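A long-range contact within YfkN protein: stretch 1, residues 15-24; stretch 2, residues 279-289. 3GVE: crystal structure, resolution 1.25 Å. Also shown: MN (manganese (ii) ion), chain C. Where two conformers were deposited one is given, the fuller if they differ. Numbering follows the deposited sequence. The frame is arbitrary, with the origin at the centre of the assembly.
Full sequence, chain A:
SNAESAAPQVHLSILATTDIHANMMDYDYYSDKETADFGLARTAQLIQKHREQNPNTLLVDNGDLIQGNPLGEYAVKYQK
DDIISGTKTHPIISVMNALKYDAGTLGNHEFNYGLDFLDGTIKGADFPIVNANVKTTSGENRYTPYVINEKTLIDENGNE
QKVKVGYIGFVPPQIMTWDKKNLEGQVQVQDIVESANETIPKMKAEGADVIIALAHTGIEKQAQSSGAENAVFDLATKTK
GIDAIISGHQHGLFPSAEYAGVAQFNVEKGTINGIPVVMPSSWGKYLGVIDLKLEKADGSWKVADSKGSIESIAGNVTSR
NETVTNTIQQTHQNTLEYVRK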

# COMPACT_ATOMS: atom_id res chain seq x y z
N LEU A 15 7.90 -20.36 -13.98
CA LEU A 15 7.01 -19.20 -13.85
C LEU A 15 6.89 -18.84 -12.38
O LEU A 15 6.81 -19.73 -11.55
CB LEU A 15 5.63 -19.55 -14.40
CG LEU A 15 5.61 -20.17 -15.81
CD1 LEU A 15 4.16 -20.42 -16.21
CD2 LEU A 15 6.31 -19.29 -16.83
N ALA A 16 6.87 -17.54 -12.06
CA ALA A 16 6.94 -17.10 -10.66
C ALA A 16 6.05 -15.92 -10.32
O ALA A 16 6.02 -14.93 -11.07
CB ALA A 16 8.39 -16.75 -10.29
N THR A 17 5.37 -16.03 -9.18
CA THR A 17 4.66 -14.84 -8.62
C THR A 17 5.36 -14.41 -7.36
O THR A 17 6.13 -15.22 -6.71
CB THR A 17 3.19 -15.18 -8.36
OG1 THR A 17 3.10 -16.41 -7.58
CG2 THR A 17 2.44 -15.36 -9.65
N THR A 18 5.20 -13.16 -6.99
CA THR A 18 5.73 -12.67 -5.73
C THR A 18 4.88 -11.52 -5.20
O THR A 18 4.29 -10.78 -5.96
CB THR A 18 7.22 -12.19 -5.86
OG1 THR A 18 7.82 -12.09 -4.55
CG2 THR A 18 7.33 -10.84 -6.60
N ASP A 19 4.87 -11.37 -3.89
CA ASP A 19 4.23 -10.24 -3.24
C ASP A 19 2.78 -10.02 -3.72
O ASP A 19 2.32 -8.92 -3.91
CB ASP A 19 5.10 -8.97 -3.39
CG ASP A 19 6.41 -9.08 -2.63
OD1 ASP A 19 6.45 -8.69 -1.45
OD2 ASP A 19 7.40 -9.57 -3.23
N ILE A 20 2.00 -11.11 -3.82
CA ILE A 20 0.60 -11.09 -4.29
C ILE A 20 -0.26 -10.37 -3.25
O ILE A 20 -1.22 -9.68 -3.61
CB ILE A 20 0.12 -12.55 -4.56
CG1 ILE A 20 0.76 -13.09 -5.80
CG2 ILE A 20 -1.38 -12.58 -4.70
CD1 ILE A 20 0.48 -12.51 -6.99
N HIS A 21 0.08 -10.54 -1.99
CA HIS A 21 -0.51 -9.83 -0.85
C HIS A 21 -2.03 -10.02 -0.82
O HIS A 21 -2.80 -9.08 -0.63
CB HIS A 21 -0.09 -8.34 -0.87
CG HIS A 21 1.27 -8.10 -0.30
ND1 HIS A 21 1.56 -8.27 1.04
CD2 HIS A 21 2.43 -7.71 -0.88
CE1 HIS A 21 2.83 -7.99 1.25
NE2 HIS A 21 3.39 -7.66 0.10
N ALA A 22 -2.45 -11.27 -1.01
CA ALA A 22 -3.86 -11.70 -0.87
C ALA A 22 -4.80 -11.12 -1.92
O ALA A 22 -6.01 -11.25 -1.82
CB ALA A 22 -4.39 -11.41 0.55
N ASN A 23 -4.23 -10.51 -2.94
CA ASN A 23 -5.02 -10.02 -4.08
C ASN A 23 -5.34 -11.14 -5.06
O ASN A 23 -4.68 -11.32 -6.07
CB ASN A 23 -4.29 -8.85 -4.77
CG ASN A 23 -4.08 -7.65 -3.85
OD1 ASN A 23 -2.97 -7.30 -3.50
ND2 ASN A 23 -5.15 -7.05 -3.44
N MSE A 24 -6.39 -11.89 -4.73
CA MSE A 24 -6.88 -13.01 -5.54
C MSE A 24 -7.65 -12.48 -6.74
O MSE A 24 -7.34 -12.78 -7.87
CB MSE A 24 -7.78 -13.92 -4.70
CG MSE A 24 -7.01 -14.61 -3.55
SE MSE A 24 -5.66 -15.87 -4.15
CE MSE A 24 -4.06 -14.72 -3.87
N MSE A 279 12.17 -10.50 -10.79
CA MSE A 279 11.40 -9.86 -9.73
C MSE A 279 10.16 -9.26 -10.38
O MSE A 279 10.20 -8.17 -10.97
CB MSE A 279 12.21 -8.76 -9.01
CG MSE A 279 11.39 -8.05 -7.92
SE MSE A 279 12.28 -6.48 -7.22
CE MSE A 279 13.74 -7.33 -6.30
N PRO A 280 9.06 -9.98 -10.27
CA PRO A 280 7.84 -9.58 -10.98
C PRO A 280 6.91 -8.68 -10.17
O PRO A 280 5.77 -8.99 -9.93
CB PRO A 280 7.18 -10.91 -11.31
CG PRO A 280 7.58 -11.80 -10.20
CD PRO A 280 9.01 -11.40 -9.88
N SER A 281 7.41 -7.51 -9.80
CA SER A 281 6.60 -6.43 -9.24
C SER A 281 5.89 -6.89 -7.95
O SER A 281 6.50 -7.51 -7.10
CB SER A 281 5.60 -5.93 -10.31
OG SER A 281 4.96 -4.74 -9.88
N SER A 282 4.63 -6.53 -7.81
CA SER A 282 3.83 -6.92 -6.65
C SER A 282 2.37 -7.05 -7.10
O SER A 282 2.00 -6.61 -8.16
CB SER A 282 3.98 -5.92 -5.51
OG SER A 282 3.47 -4.66 -5.89
N TRP A 283 1.58 -7.73 -6.27
CA TRP A 283 0.13 -7.84 -6.43
C TRP A 283 -0.32 -8.56 -7.71
O TRP A 283 -1.45 -8.43 -8.13
CB TRP A 283 -0.55 -6.46 -6.34
CG TRP A 283 -0.43 -5.78 -5.01
CD1 TRP A 283 0.40 -6.08 -4.00
CD2 TRP A 283 -1.23 -4.67 -4.58
NE1 TRP A 283 0.19 -5.21 -2.94
CE2 TRP A 283 -0.81 -4.34 -3.28
CE3 TRP A 283 -2.24 -3.93 -5.17
CZ2 TRP A 283 -1.39 -3.30 -2.54
CZ3 TRP A 283 -2.81 -2.90 -4.45
CH2 TRP A 283 -2.39 -2.60 -3.15
N GLY A 284 0.59 -9.31 -8.32
CA GLY A 284 0.29 -10.01 -9.56
C GLY A 284 0.37 -9.15 -10.81
O GLY A 284 -0.11 -9.56 -11.83
N LYS A 285 0.99 -7.99 -10.73
CA LYS A 285 1.10 -7.08 -11.88
C LYS A 285 2.00 -7.59 -13.03
O LYS A 285 1.87 -7.16 -14.16
CB LYS A 285 1.53 -5.68 -11.43
CG LYS A 285 0.48 -4.96 -10.57
CD LYS A 285 1.03 -3.66 -9.96
CE LYS A 285 0.02 -2.96 -9.06
NZ LYS A 285 0.63 -1.71 -8.51
N TYR A 286 2.90 -8.51 -12.70
CA TYR A 286 3.80 -9.13 -13.65
C TYR A 286 3.93 -10.61 -13.27
O TYR A 286 3.72 -10.97 -12.12
CB TYR A 286 5.18 -8.49 -13.56
CG TYR A 286 5.33 -7.17 -14.26
CD1 TYR A 286 6.03 -7.07 -15.45
CD2 TYR A 286 4.81 -6.01 -13.71
CE1 TYR A 286 6.19 -5.84 -16.09
CE2 TYR A 286 4.97 -4.79 -14.34
CZ TYR A 286 5.65 -4.72 -15.52
OH TYR A 286 5.80 -3.50 -16.15
N LEU A 287 4.26 -11.43 -14.25
CA LEU A 287 4.69 -12.81 -14.04
C LEU A 287 6.19 -12.89 -14.35
O LEU A 287 6.65 -12.36 -15.35
CB LEU A 287 3.94 -13.74 -14.99
CG LEU A 287 4.24 -15.23 -14.81
CD1 LEU A 287 3.72 -15.70 -13.46
CD2 LEU A 287 3.63 -16.03 -15.96
N GLY A 288 6.94 -13.57 -13.50
CA GLY A 288 8.35 -13.83 -13.77
C GLY A 288 8.48 -15.08 -14.61
O GLY A 288 7.76 -16.04 -14.42
N VAL A 289 9.45 -15.07 -15.52
CA VAL A 289 9.67 -16.19 -16.43
C VAL A 289 11.16 -16.42 -16.56
O VAL A 289 11.87 -15.56 -17.03
CB VAL A 289 9.05 -15.91 -17.84
CG1 VAL A 289 9.25 -17.12 -18.76
CG2 VAL A 289 7.57 -15.57 -17.72
MN MN C . 5.60 -7.33 -0.01
O HOH W 1 3.56 -9.54 -8.30
O HOH W 2 3.47 -12.05 -9.51
O HOH W 3 8.53 -7.72 -5.12
O HOH W 4 7.60 -6.72 0.67
O HOH W 5 5.16 -5.87 1.64

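Strand 15-17 and strand 286-289 run antiparallel, with 140° between their directions. Ala16 and Gly288 form a hydrogen-bonded pair: Ala16 N donates to Gly288 O at 2.9 Å, and Gly288 N donates to Ala16 O, also at 2.9 Å. Leu15 and Val289 are the neighbouring non-hydrogen-bonded pair. Beyond the strands, Trp283 N donates to Asp19 O at 2.7 Å, which ties the two loops together.

Waters bridge the two stretches where they separate. Water 1 donates to Thr18 O and Pro280 O and accepts from Gly284 N. Water 2 accepts from Thr18 N and donates to Tyr286 O. Water 3 donates to both the Asp19 carboxylate and the Ser281 carbonyl.

Side chains also pack across the contact. Leu15 CD2 lies 4.0 Å from Val289 CG2, and Thr17 CG2 lies 4.0 Å from Leu287 CD1. Thr18 CG2 packs 3.7 Å from Pro280 CD. The methyl Ile20 CD1 lies against the Gly284 backbone, 3.5 Å from Gly284 N. Gly284 has positive phi, and a CB there would sit tight against Ile20 CD1.

The five-membered ring of Trp283 and the His21 ring meet rim to rim, with centroids 5.7 Å apart. The Asn23 side chain lies over one face of the indole.

Manganese is bound by anionic Asp19 OD1 at 2.1 Å and by the His21 NE2 lone pair at 2.2 Å. Thr18 OG1 donates to Asp19 OD2 at 2.9 Å.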